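Local coordinates for protein porin (Pseudomonas aeruginosa, PDB 3T24) that forms a beta-barrel channel in the outer membrane of Pseudomonas aeruginosa, probably for the uptake of small carboxylate-bearing solutes, at residues Thr136-Ala141 with Ser166-Met171; Ile299-Phe304 with Asn385-Asn390; Tyr360-Gln363 with Asn369-Val372. One frame throughout, in Å; residues are numbered along the deposited sequence.

Interaction 1. Residues Thr136-Ala141 with Ser166-Met171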
ATOM      1  N   THR A 136       6.430   0.176  -9.191  1.00 28.08           N
ATOM      2  CA  THR A 136       7.802   0.434  -8.779  1.00 28.57           C
ATOM      3  C   THR A 136       8.206   1.852  -9.151  1.00 27.37           C
ATOM      4  O   THR A 136       7.539   2.499  -9.941  1.00 24.91           O
ATOM      5  CB  THR A 136       8.804  -0.511  -9.473  1.00 36.11           C
ATOM      6  OG1 THR A 136       8.883  -0.170 -10.864  1.00 33.21           O
ATOM      7  CG2 THR A 136       8.399  -1.992  -9.311  1.00 33.43           C
ATOM      8  N   PHE A 137       9.332   2.308  -8.613  1.00 30.43           N
ATOM      9  CA  PHE A 137       9.832   3.653  -8.870  1.00 29.26           C
ATOM     10  C   PHE A 137      11.302   3.627  -9.279  1.00 34.00           C
ATOM     11  O   PHE A 137      12.015   2.679  -8.977  1.00 37.24           O
ATOM     12  CB  PHE A 137       9.674   4.518  -7.614  1.00 28.47           C
ATOM     13  CG  PHE A 137       8.239   4.796  -7.249  1.00 26.55           C
ATOM     14  CD1 PHE A 137       7.521   3.893  -6.497  1.00 22.39           C
ATOM     15  CD2 PHE A 137       7.612   5.952  -7.683  1.00 18.57           C
ATOM     16  CE1 PHE A 137       6.219   4.132  -6.194  1.00 20.61           C
ATOM     17  CE2 PHE A 137       6.292   6.205  -7.367  1.00 21.23           C
ATOM     18  CZ  PHE A 137       5.596   5.297  -6.612  1.00 19.52           C
ATOM     19  N   GLN A 138      11.750   4.678  -9.957  1.00 36.01           N
ATOM     20  CA  GLN A 138      13.169   4.854 -10.231  1.00 30.00           C
ATOM     21  C   GLN A 138      13.690   6.025  -9.412  1.00 29.17           C
ATOM     22  O   GLN A 138      13.057   7.074  -9.340  1.00 35.83           O
ATOM     23  CB  GLN A 138      13.408   5.119 -11.724  1.00 29.68           C
ATOM     24  CG  GLN A 138      12.831   4.064 -12.653  1.00 37.76           C
ATOM     25  CD  GLN A 138      13.586   2.751 -12.579  1.00 43.25           C
ATOM     26  OE1 GLN A 138      14.812   2.726 -12.674  1.00 47.15           O
ATOM     27  NE2 GLN A 138      12.860   1.653 -12.400  1.00 46.31           N
ATOM     28  N   GLY A 139      14.846   5.860  -8.794  1.00 28.08           N
ATOM     29  CA  GLY A 139      15.422   6.943  -8.024  1.00 28.42           C
ATOM     30  C   GLY A 139      16.541   6.438  -7.147  1.00 31.62           C
ATOM     31  O   GLY A 139      17.219   5.488  -7.490  1.00 35.47           O
ATOM     32  N   GLY A 140      16.717   7.077  -6.001  1.00 36.97           N
ATOM     33  CA  GLY A 140      17.765   6.722  -5.075  1.00 36.85           C
ATOM     34  C   GLY A 140      17.262   6.904  -3.665  1.00 34.53           C
ATOM     35  O   GLY A 140      16.535   7.859  -3.371  1.00 30.90           O
ATOM     36  N   ALA A 141      17.636   5.981  -2.793  1.00 31.03           N
ATOM     37  CA  ALA A 141      17.135   6.002  -1.432  1.00 33.39           C
ATOM     38  C   ALA A 141      18.228   5.610  -0.445  1.00 39.44           C
ATOM     39  O   ALA A 141      19.126   4.806  -0.743  1.00 38.56           O
ATOM     40  CB  ALA A 141      15.918   5.095  -1.291  1.00 24.32           C
ATOM     41  N   SER A 166       4.361  -0.637 -18.809  1.00 65.32           N
ATOM     42  CA  SER A 166       5.589  -1.278 -19.255  1.00 66.54           C
ATOM     43  C   SER A 166       6.842  -0.425 -19.136  1.00 75.74           C
ATOM     44  O   SER A 166       7.957  -0.944 -19.230  1.00 84.88           O
ATOM     45  CB  SER A 166       5.444  -1.799 -20.672  1.00 66.13           C
ATOM     46  OG  SER A 166       4.750  -3.020 -20.648  1.00 72.43           O
ATOM     47  N   ASP A 167       6.675   0.877 -18.937  1.00 78.02           N
ATOM     48  CA  ASP A 167       7.842   1.726 -18.720  1.00 83.07           C
ATOM     49  C   ASP A 167       7.625   2.846 -17.707  1.00 75.89           C
ATOM     50  O   ASP A 167       6.569   2.977 -17.095  1.00 49.21           O
ATOM     51  CB  ASP A 167       8.366   2.310 -20.034  1.00 92.39           C
ATOM     52  CG  ASP A 167       7.650   1.752 -21.243  1.00101.74           C
ATOM     53  OD1 ASP A 167       6.445   1.427 -21.129  1.00104.25           O
ATOM     54  OD2 ASP A 167       8.291   1.647 -22.312  1.00104.87           O
ATOM     55  N   ASN A 168       8.658   3.657 -17.555  1.00 72.33           N
ATOM     56  CA  ASN A 168       8.708   4.639 -16.500  1.00 63.57           C
ATOM     57  C   ASN A 168       8.152   5.979 -16.951  1.00 46.70           C
ATOM     58  O   ASN A 168       8.399   6.423 -18.066  1.00 55.02           O
ATOM     59  CB  ASN A 168      10.149   4.743 -15.998  1.00 54.41           C
ATOM     60  CG  ASN A 168      10.578   3.491 -15.240  1.00 56.24           C
ATOM     61  OD1 ASN A 168       9.823   2.971 -14.403  1.00 54.85           O
ATOM     62  ND2 ASN A 168      11.786   2.990 -15.535  1.00 56.93           N
ATOM     63  N   GLU A 169       7.400   6.621 -16.083  1.00 43.07           N
ATOM     64  CA  GLU A 169       6.775   7.875 -16.461  1.00 44.67           C
ATOM     65  C   GLU A 169       6.746   8.867 -15.282  1.00 39.74           C
ATOM     66  O   GLU A 169       6.903   8.477 -14.116  1.00 36.55           O
ATOM     67  CB  GLU A 169       5.360   7.610 -17.010  1.00 45.05           C
ATOM     68  CG  GLU A 169       4.335   7.226 -15.918  1.00 52.26           C
ATOM     69  CD  GLU A 169       2.939   6.871 -16.463  1.00 56.06           C
ATOM     70  OE1 GLU A 169       1.943   7.307 -15.858  1.00 53.12           O
ATOM     71  OE2 GLU A 169       2.834   6.147 -17.478  1.00 61.30           O
ATOM     72  N   ASP A 170       6.558  10.147 -15.592  1.00 38.87           N
ATOM     73  CA  ASP A 170       6.435  11.164 -14.543  1.00 36.46           C
ATOM     74  C   ASP A 170       5.246  10.859 -13.632  1.00 34.16           C
ATOM     75  O   ASP A 170       4.244  10.297 -14.067  1.00 36.74           O
ATOM     76  CB  ASP A 170       6.299  12.577 -15.130  1.00 35.07           C
ATOM     77  CG  ASP A 170       7.592  13.091 -15.748  1.00 59.03           C
ATOM     78  OD1 ASP A 170       8.689  12.619 -15.381  1.00 38.29           O
ATOM     79  OD2 ASP A 170       7.513  13.984 -16.612  1.00 63.67           O
ATOM     80  N   MET A 171       5.370  11.239 -12.371  1.00 29.85           N
ATOM     81  CA  MET A 171       4.331  11.011 -11.378  1.00 34.58           C
ATOM     82  C   MET A 171       3.221  12.071 -11.392  1.00 34.77           C
ATOM     83  O   MET A 171       3.390  13.182 -11.908  1.00 33.71           O
ATOM     84  CB  MET A 171       4.962  10.947  -9.989  1.00 26.15           C
ATOM     85  CG  MET A 171       5.879   9.748  -9.808  1.00 27.53           C
ATOM     86  SD  MET A 171       6.955   9.897  -8.365  1.00 26.80           S
ATOM     87  CE  MET A 171       8.300  10.809  -9.114  1.00 28.62           C
TER
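Q138 and N168 mark the closest backbone approach of 136-141 and 166-171, with 7.7 Å between their CA atoms, too far for any main-chain pairing. The two segments share no hydrogen bond, and the joint surface is a modest 160 Å². On one side the chain forms strand 136-138, turns a corner at G139 and resumes as strand 140-144; on the other it runs as a loop without regular structure. The strand's own main-chain bonds go elsewhere: T136 and Q138 pair with strand 150-161, and F137 with L118.

This places the contact in the OprD-family barrel. The long connection between strands 150-161 and 192-200 lies against strand 136-138. Loops folded into the barrel narrow the pore in channels of this family, and this one may contribute.

Two side-chain pairs carry the contact. In the first, the Q138 first torsion (chi1 -55°) sets CG beside the backbone N and so against the amide of N168; the bend at chi2 then turns the Q138 amide. CG lies 3.2 Å from N168 ND2 and 3.6 Å from N168 OD1. ND2 is also next to the Q138 amide carbon CD, at 3.5 Å, with the two amide planes 37° apart and no hydrogen bond between them. The Q138 amide is committed elsewhere, its NE2 donating to T117 OG1. In the second pair, M171 brings its sulfur to the rim of the F137 ring. SD is 3.9 Å from F137 CE2 and 5.1 Å from the ring centroid. At 78° off the ring normal it lies near the ring plane, a Met-aromatic contact made at the edge. Both residues are buried, and both also touch V160 of strand 150-161.

Interaction 2. Residues Ile299-Phe304 with Asn385-Asn390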
ATOM      1  N   ILE A 299      -9.433   0.795   2.227  1.00 30.55           N
ATOM      2  CA  ILE A 299      -9.731  -0.638   2.125  1.00 30.49           C
ATOM      3  C   ILE A 299      -9.871  -1.082   0.669  1.00 34.60           C
ATOM      4  O   ILE A 299      -9.214  -0.525  -0.209  1.00 32.18           O
ATOM      5  CB  ILE A 299     -10.970  -1.038   2.974  1.00 25.58           C
ATOM      6  CG1 ILE A 299     -12.223  -0.234   2.567  1.00 27.47           C
ATOM      7  CG2 ILE A 299     -10.646  -0.842   4.446  1.00 26.73           C
ATOM      8  CD1 ILE A 299     -13.522  -0.685   3.277  1.00 33.22           C
ATOM      9  N   GLN A 300     -10.718  -2.070   0.390  1.00 34.30           N
ATOM     10  CA  GLN A 300     -10.638  -2.680  -0.932  1.00 33.98           C
ATOM     11  C   GLN A 300     -11.046  -1.735  -2.039  1.00 31.80           C
ATOM     12  O   GLN A 300     -10.350  -1.616  -3.042  1.00 30.59           O
ATOM     13  CB  GLN A 300     -11.406  -4.003  -1.030  1.00 33.66           C
ATOM     14  CG  GLN A 300     -11.211  -4.714  -2.378  1.00 31.64           C
ATOM     15  CD  GLN A 300     -11.826  -6.122  -2.405  1.00 40.52           C
ATOM     16  OE1 GLN A 300     -11.934  -6.797  -1.367  1.00 41.15           O
ATOM     17  NE2 GLN A 300     -12.242  -6.563  -3.593  1.00 40.47           N
ATOM     18  N   ILE A 301     -12.172  -1.049  -1.875  1.00 29.98           N
ATOM     19  CA  ILE A 301     -12.637  -0.206  -2.972  1.00 25.01           C
ATOM     20  C   ILE A 301     -12.407   1.266  -2.700  1.00 32.02           C
ATOM     21  O   ILE A 301     -11.840   1.960  -3.541  1.00 34.78           O
ATOM     22  CB  ILE A 301     -14.101  -0.440  -3.308  1.00 29.04           C
ATOM     23  CG1 ILE A 301     -14.337  -1.894  -3.751  1.00 33.37           C
ATOM     24  CG2 ILE A 301     -14.520   0.511  -4.398  1.00 26.96           C
ATOM     25  CD1 ILE A 301     -15.843  -2.243  -3.974  1.00 30.19           C
ATOM     26  N   GLY A 302     -12.816   1.724  -1.517  1.00 28.51           N
ATOM     27  CA  GLY A 302     -12.739   3.131  -1.168  1.00 25.63           C
ATOM     28  C   GLY A 302     -11.612   3.495  -0.215  1.00 27.88           C
ATOM     29  O   GLY A 302     -11.205   2.698   0.634  1.00 31.24           O
ATOM     30  N   ASP A 303     -11.085   4.703  -0.360  1.00 23.02           N
ATOM     31  CA  ASP A 303     -10.104   5.192   0.602  1.00 26.22           C
ATOM     32  C   ASP A 303     -10.702   6.159   1.643  1.00 26.85           C
ATOM     33  O   ASP A 303     -10.023   6.588   2.577  1.00 32.12           O
ATOM     34  CB  ASP A 303      -8.897   5.797  -0.109  1.00 30.07           C
ATOM     35  CG  ASP A 303      -9.248   6.979  -0.953  1.00 42.02           C
ATOM     36  OD1 ASP A 303     -10.393   7.481  -0.880  1.00 49.24           O
ATOM     37  OD2 ASP A 303      -8.351   7.427  -1.693  1.00 48.00           O
ATOM     38  N   PHE A 304     -11.982   6.485   1.477  1.00 22.39           N
ATOM     39  CA  PHE A 304     -12.694   7.349   2.409  1.00 24.91           C
ATOM     40  C   PHE A 304     -11.924   8.613   2.691  1.00 30.09           C
ATOM     41  O   PHE A 304     -11.910   9.118   3.811  1.00 33.49           O
ATOM     42  CB  PHE A 304     -13.035   6.579   3.685  1.00 27.31           C
ATOM     43  CG  PHE A 304     -13.961   5.448   3.423  1.00 28.68           C
ATOM     44  CD1 PHE A 304     -15.317   5.616   3.547  1.00 26.49           C
ATOM     45  CD2 PHE A 304     -13.473   4.234   2.958  1.00 26.89           C
ATOM     46  CE1 PHE A 304     -16.189   4.572   3.266  1.00 31.73           C
ATOM     47  CE2 PHE A 304     -14.324   3.209   2.663  1.00 28.78           C
ATOM     48  CZ  PHE A 304     -15.690   3.371   2.811  1.00 29.50           C
ATOM     49  N   ASN A 385     -21.256   6.247  -8.393  1.00 47.41           N
ATOM     50  CA  ASN A 385     -21.392   4.859  -8.872  1.00 48.30           C
ATOM     51  C   ASN A 385     -21.273   3.841  -7.759  1.00 42.35           C
ATOM     52  O   ASN A 385     -20.365   3.912  -6.957  1.00 36.77           O
ATOM     53  CB  ASN A 385     -20.321   4.497  -9.914  1.00 56.98           C
ATOM     54  CG  ASN A 385     -19.957   5.647 -10.827  1.00 58.29           C
ATOM     55  OD1 ASN A 385     -18.777   6.032 -10.932  1.00 43.13           O
ATOM     56  ND2 ASN A 385     -20.961   6.198 -11.506  1.00 61.64           N
ATOM     57  N   ASP A 386     -22.169   2.870  -7.725  1.00 49.75           N
ATOM     58  CA  ASP A 386     -22.019   1.750  -6.800  1.00 42.95           C
ATOM     59  C   ASP A 386     -21.482   0.514  -7.512  1.00 34.20           C
ATOM     60  O   ASP A 386     -21.920   0.194  -8.616  1.00 35.02           O
ATOM     61  CB  ASP A 386     -23.368   1.401  -6.174  1.00 35.81           C
ATOM     62  CG  ASP A 386     -23.897   2.504  -5.299  1.00 46.58           C
ATOM     63  OD1 ASP A 386     -23.162   3.482  -5.060  1.00 44.06           O
ATOM     64  OD2 ASP A 386     -25.055   2.381  -4.841  1.00 57.42           O
ATOM     65  N   TYR A 387     -20.573  -0.218  -6.881  1.00 31.34           N
ATOM     66  CA  TYR A 387     -20.266  -1.546  -7.406  1.00 34.18           C
ATOM     67  C   TYR A 387     -19.823  -2.579  -6.393  1.00 27.82           C
ATOM     68  O   TYR A 387     -19.391  -2.241  -5.299  1.00 34.21           O
ATOM     69  CB  TYR A 387     -19.268  -1.482  -8.558  1.00 36.48           C
ATOM     70  CG  TYR A 387     -17.977  -0.777  -8.252  1.00 39.52           C
ATOM     71  CD1 TYR A 387     -17.877   0.607  -8.355  1.00 44.74           C
ATOM     72  CD2 TYR A 387     -16.841  -1.490  -7.899  1.00 48.10           C
ATOM     73  CE1 TYR A 387     -16.686   1.259  -8.113  1.00 45.50           C
ATOM     74  CE2 TYR A 387     -15.634  -0.837  -7.645  1.00 45.98           C
ATOM     75  CZ  TYR A 387     -15.568   0.533  -7.765  1.00 45.66           C
ATOM     76  OH  TYR A 387     -14.388   1.189  -7.512  1.00 53.82           O
ATOM     77  N   ASP A 388     -19.987  -3.840  -6.786  1.00 28.86           N
ATOM     78  CA  ASP A 388     -19.410  -4.999  -6.115  1.00 33.34           C
ATOM     79  C   ASP A 388     -18.195  -5.462  -6.895  1.00 37.65           C
ATOM     80  O   ASP A 388     -18.081  -5.226  -8.100  1.00 38.54           O
ATOM     81  CB  ASP A 388     -20.408  -6.161  -6.072  1.00 35.71           C
ATOM     82  CG  ASP A 388     -21.761  -5.751  -5.497  1.00 45.85           C
ATOM     83  OD1 ASP A 388     -22.796  -6.333  -5.908  1.00 49.07           O
ATOM     84  OD2 ASP A 388     -21.780  -4.847  -4.635  1.00 40.91           O
ATOM     85  N   GLU A 389     -17.306  -6.173  -6.220  1.00 42.73           N
ATOM     86  CA  GLU A 389     -16.064  -6.580  -6.842  1.00 39.27           C
ATOM     87  C   GLU A 389     -15.534  -7.812  -6.148  1.00 38.03           C
ATOM     88  O   GLU A 389     -15.571  -7.902  -4.925  1.00 39.17           O
ATOM     89  CB  GLU A 389     -15.072  -5.419  -6.754  1.00 36.06           C
ATOM     90  CG  GLU A 389     -13.684  -5.674  -7.241  1.00 42.38           C
ATOM     91  CD  GLU A 389     -12.789  -4.458  -6.999  1.00 50.29           C
ATOM     92  OE1 GLU A 389     -12.915  -3.475  -7.759  1.00 52.62           O
ATOM     93  OE2 GLU A 389     -11.980  -4.471  -6.043  1.00 50.55           O
ATOM     94  N   ASN A 390     -15.074  -8.774  -6.941  1.00 40.51           N
ATOM     95  CA  ASN A 390     -14.381  -9.954  -6.426  1.00 40.60           C
ATOM     96  C   ASN A 390     -12.992 -10.039  -7.040  1.00 38.76           C
ATOM     97  O   ASN A 390     -12.837  -9.900  -8.252  1.00 41.27           O
ATOM     98  CB  ASN A 390     -15.146 -11.249  -6.754  1.00 37.89           C
ATOM     99  CG  ASN A 390     -16.528 -11.284  -6.133  1.00 46.02           C
ATOM    100  OD1 ASN A 390     -16.699 -11.675  -4.975  1.00 52.09           O
ATOM    101  ND2 ASN A 390     -17.527 -10.871  -6.902  1.00 44.03           N
TER
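Y387 is the first residue of 385-390 to meet the loop 299-304, which it does through I301. Its CG sits between the backbone N and the carbonyl carbon (chi1 55°), and this setting carries the ring from the strand to the isoleucine. I301 CG2 lies 3.2 Å from Y387 OH and 3.5 Å from Y387 CZ, approaching obliquely to the ring. The other branch follows the ring back toward the strand, with I301 CD1 3.9 Å from Y387 CE2 and 3.8 Å from Y387 O. The isoleucine and the tyrosine run antiparallel alongside one another.

E389 turns back toward the loop and stands at the closest backbone approach, its CA 8.2 Å from I301 CA. Its extended chain reaches the equally extended Q300, and Q300 NE2 donates to E389 OE2 over 3.2 Å with a nearly straight N-H...O angle of 172°. The acceptor lies in the plane of the Q300 amide, while the donor meets OE2 on its anti side, 16° out of the carboxylate plane. I301 CG1 flanks this oxygen at 4.2 Å from OE2.

The long loop between strands 270-280 and 310-319 is thus held against the last barrel strand, consistent with the OprD family, where loops folded into the barrel shape the channel. The loop is also tied to strand 348-361, where the E353 carboxylate accepts the backbone N-H groups of I301 and G302. A sulfate ion about 5 Å from the E389 side chain, probably from the crystallisation liquor, may mark an anion-accepting pocket near the arginines. E389 forms salt bridges with R26 through OE1 and R391 through OE2; these would favour its ionised form, Q300 adding a neutral, directional bond to a charge that R26 and R391 probably stabilise.

Interaction 3. Residues Tyr360-Gln363 with Asn369-Val372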
ATOM      1  N   TYR A 360      -6.033 -18.912   1.926  1.00 53.11           N
ATOM      2  CA  TYR A 360      -5.471 -20.203   2.293  1.00 56.20           C
ATOM      3  C   TYR A 360      -4.064 -20.386   1.717  1.00 58.58           C
ATOM      4  O   TYR A 360      -3.789 -20.043   0.558  1.00 51.28           O
ATOM      5  CB  TYR A 360      -6.383 -21.348   1.846  1.00 55.83           C
ATOM      6  CG  TYR A 360      -5.911 -22.707   2.319  1.00 63.66           C
ATOM      7  CD1 TYR A 360      -6.005 -23.061   3.656  1.00 68.16           C
ATOM      8  CD2 TYR A 360      -5.363 -23.628   1.432  1.00 63.67           C
ATOM      9  CE1 TYR A 360      -5.573 -24.295   4.106  1.00 73.60           C
ATOM     10  CE2 TYR A 360      -4.924 -24.873   1.874  1.00 72.79           C
ATOM     11  CZ  TYR A 360      -5.037 -25.201   3.213  1.00 76.05           C
ATOM     12  OH  TYR A 360      -4.608 -26.427   3.671  1.00 70.11           O
ATOM     13  N   VAL A 361      -3.174 -20.914   2.549  1.00 62.60           N
ATOM     14  CA  VAL A 361      -1.828 -21.263   2.124  1.00 55.15           C
ATOM     15  C   VAL A 361      -1.587 -22.729   2.414  1.00 58.99           C
ATOM     16  O   VAL A 361      -1.702 -23.164   3.562  1.00 63.92           O
ATOM     17  CB  VAL A 361      -0.775 -20.419   2.849  1.00 53.85           C
ATOM     18  CG1 VAL A 361       0.630 -20.888   2.474  1.00 54.76           C
ATOM     19  CG2 VAL A 361      -0.955 -18.959   2.500  1.00 50.29           C
ATOM     20  N   PHE A 362      -1.286 -23.503   1.377  1.00 62.34           N
ATOM     21  CA  PHE A 362      -1.046 -24.934   1.573  1.00 68.25           C
ATOM     22  C   PHE A 362       0.158 -25.177   2.475  1.00 65.29           C
ATOM     23  O   PHE A 362       1.236 -24.614   2.260  1.00 63.78           O
ATOM     24  CB  PHE A 362      -0.888 -25.666   0.240  1.00 69.50           C
ATOM     25  CG  PHE A 362      -2.188 -25.868  -0.490  1.00 71.55           C
ATOM     26  CD1 PHE A 362      -2.779 -27.127  -0.543  1.00 75.61           C
ATOM     27  CD2 PHE A 362      -2.824 -24.802  -1.108  1.00 61.73           C
ATOM     28  CE1 PHE A 362      -3.971 -27.323  -1.208  1.00 75.99           C
ATOM     29  CE2 PHE A 362      -4.018 -24.986  -1.777  1.00 72.62           C
ATOM     30  CZ  PHE A 362      -4.597 -26.250  -1.824  1.00 76.53           C
ATOM     31  N   GLN A 363      -0.050 -26.003   3.495  1.00 68.42           N
ATOM     32  CA  GLN A 363       0.943 -26.228   4.530  1.00 70.16           C
ATOM     33  C   GLN A 363       1.794 -27.471   4.235  1.00 82.52           C
ATOM     34  O   GLN A 363       2.843 -27.675   4.850  1.00 74.86           O
ATOM     35  CB  GLN A 363       0.251 -26.375   5.893  1.00 71.98           C
ATOM     36  CG  GLN A 363      -0.606 -25.193   6.317  1.00 74.38           C
ATOM     37  CD  GLN A 363       0.207 -23.953   6.674  1.00 71.85           C
ATOM     38  OE1 GLN A 363       0.948 -23.941   7.658  1.00 69.86           O
ATOM     39  NE2 GLN A 363       0.065 -22.903   5.874  1.00 72.52           N
ATOM     40  N   ASN A 369       2.933 -24.247   0.068  1.00 70.47           N
ATOM     41  CA  ASN A 369       3.247 -22.839  -0.169  1.00 64.00           C
ATOM     42  C   ASN A 369       2.423 -22.173  -1.261  1.00 56.74           C
ATOM     43  O   ASN A 369       2.516 -20.965  -1.453  1.00 53.65           O
ATOM     44  CB  ASN A 369       4.737 -22.647  -0.435  1.00 62.12           C
ATOM     45  CG  ASN A 369       5.583 -23.064   0.741  1.00 70.53           C
ATOM     46  OD1 ASN A 369       5.064 -23.299   1.836  1.00 76.72           O
ATOM     47  ND2 ASN A 369       6.891 -23.158   0.530  1.00 69.65           N
ATOM     48  N   LEU A 370       1.631 -22.955  -1.985  1.00 57.94           N
ATOM     49  CA  LEU A 370       0.699 -22.364  -2.932  1.00 59.58           C
ATOM     50  C   LEU A 370      -0.255 -21.487  -2.140  1.00 53.80           C
ATOM     51  O   LEU A 370      -0.847 -21.942  -1.156  1.00 60.78           O
ATOM     52  CB  LEU A 370      -0.086 -23.437  -3.685  1.00 59.73           C
ATOM     53  CG  LEU A 370      -1.196 -22.914  -4.605  1.00 58.94           C
ATOM     54  CD1 LEU A 370      -0.632 -22.172  -5.803  1.00 53.31           C
ATOM     55  CD2 LEU A 370      -2.077 -24.054  -5.063  1.00 64.21           C
ATOM     56  N   GLY A 371      -0.380 -20.231  -2.552  1.00 42.10           N
ATOM     57  CA  GLY A 371      -1.292 -19.302  -1.911  1.00 41.40           C
ATOM     58  C   GLY A 371      -2.497 -18.946  -2.766  1.00 45.24           C
ATOM     59  O   GLY A 371      -2.377 -18.706  -3.967  1.00 43.83           O
ATOM     60  N   VAL A 372      -3.669 -18.901  -2.140  1.00 50.82           N
ATOM     61  CA  VAL A 372      -4.893 -18.509  -2.832  1.00 52.50           C
ATOM     62  C   VAL A 372      -5.685 -17.546  -1.956  1.00 50.55           C
ATOM     63  O   VAL A 372      -5.904 -17.805  -0.770  1.00 48.07           O
ATOM     64  CB  VAL A 372      -5.750 -19.741  -3.181  1.00 58.11           C
ATOM     65  CG1 VAL A 372      -5.977 -20.584  -1.945  1.00 64.78           C
ATOM     66  CG2 VAL A 372      -7.062 -19.328  -3.794  1.00 41.45           C
TER
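Y360 and V372 form the hydrogen-bonded pair that begins the tight part of this contact, bonded in both directions: Y360 N to V372 O and V372 N to Y360 O, each 2.9 Å. The next pair, V361 with G371, is non-hydrogen-bonded, and the CA atoms close to 4.5 Å. The ladder then continues past the regular strands, since F362 N donates to L370 O at 3.0 Å and N369 N to F362 O at 2.8 Å. The last of these bonds is less regular, its donor tilted 32° from the carbonyl plane, as the chain leaves strand geometry.

Side chains are densest on the Y360 and V372 side. V372 CG1 sits between its backbone N and carbonyl carbon (chi1 52°), which brings it against Y360 O and to 3.9 Å from Y360 CB. Beyond the strand ends, the F362 ring and the L370 branch run parallel alongside each other, F362 CE2 being 3.9 Å from L370 CD2. The edge of the F362 ring carries L370 O near its plane, while one face receives Y360 CE2, 3.6 Å above the plane and over the ring centre. L370 also reaches V394 and Y396 of strand 386-399, which extends this apolar patch to the next strand.

The opposite side is looser. V361 is exposed and faces G371, which offers no side chain. V361 CG1 comes within 4.2 Å of N369 CA; N369 is exposed and its CB is directed away. Exposed Q363 folds back within its own segment: its NE2 donates to V361 O from above the carbonyl plane.

With five residues between the segments, this is the closed end of an antiparallel beta hairpin, strands 348-361 and 371-381, and its position in strand order is consistent with one of the short periplasmic turns of an 18-stranded OprD-family barrel.

From the N terminus, interaction 1 comes first: it closes a span of 24 residues, including strand 150-161, and joins chain around a corner of the barrel wall to the loop before strand 192-200. It is complete before interaction 2 opens. Interaction 2 spans 80 residues, from the loop preceding strand 310-319 to the start of strand 386-399, bridging a long loop to the last barrel strand. Interaction 3 is nested within that span, where it closes the hairpin of strands 348-361 and 371-381. None of the spans cross. Interactions 2 and 3 reach adjacent strands, 386-399 and 371-381, yet their nearest atoms stay about 11 Å apart.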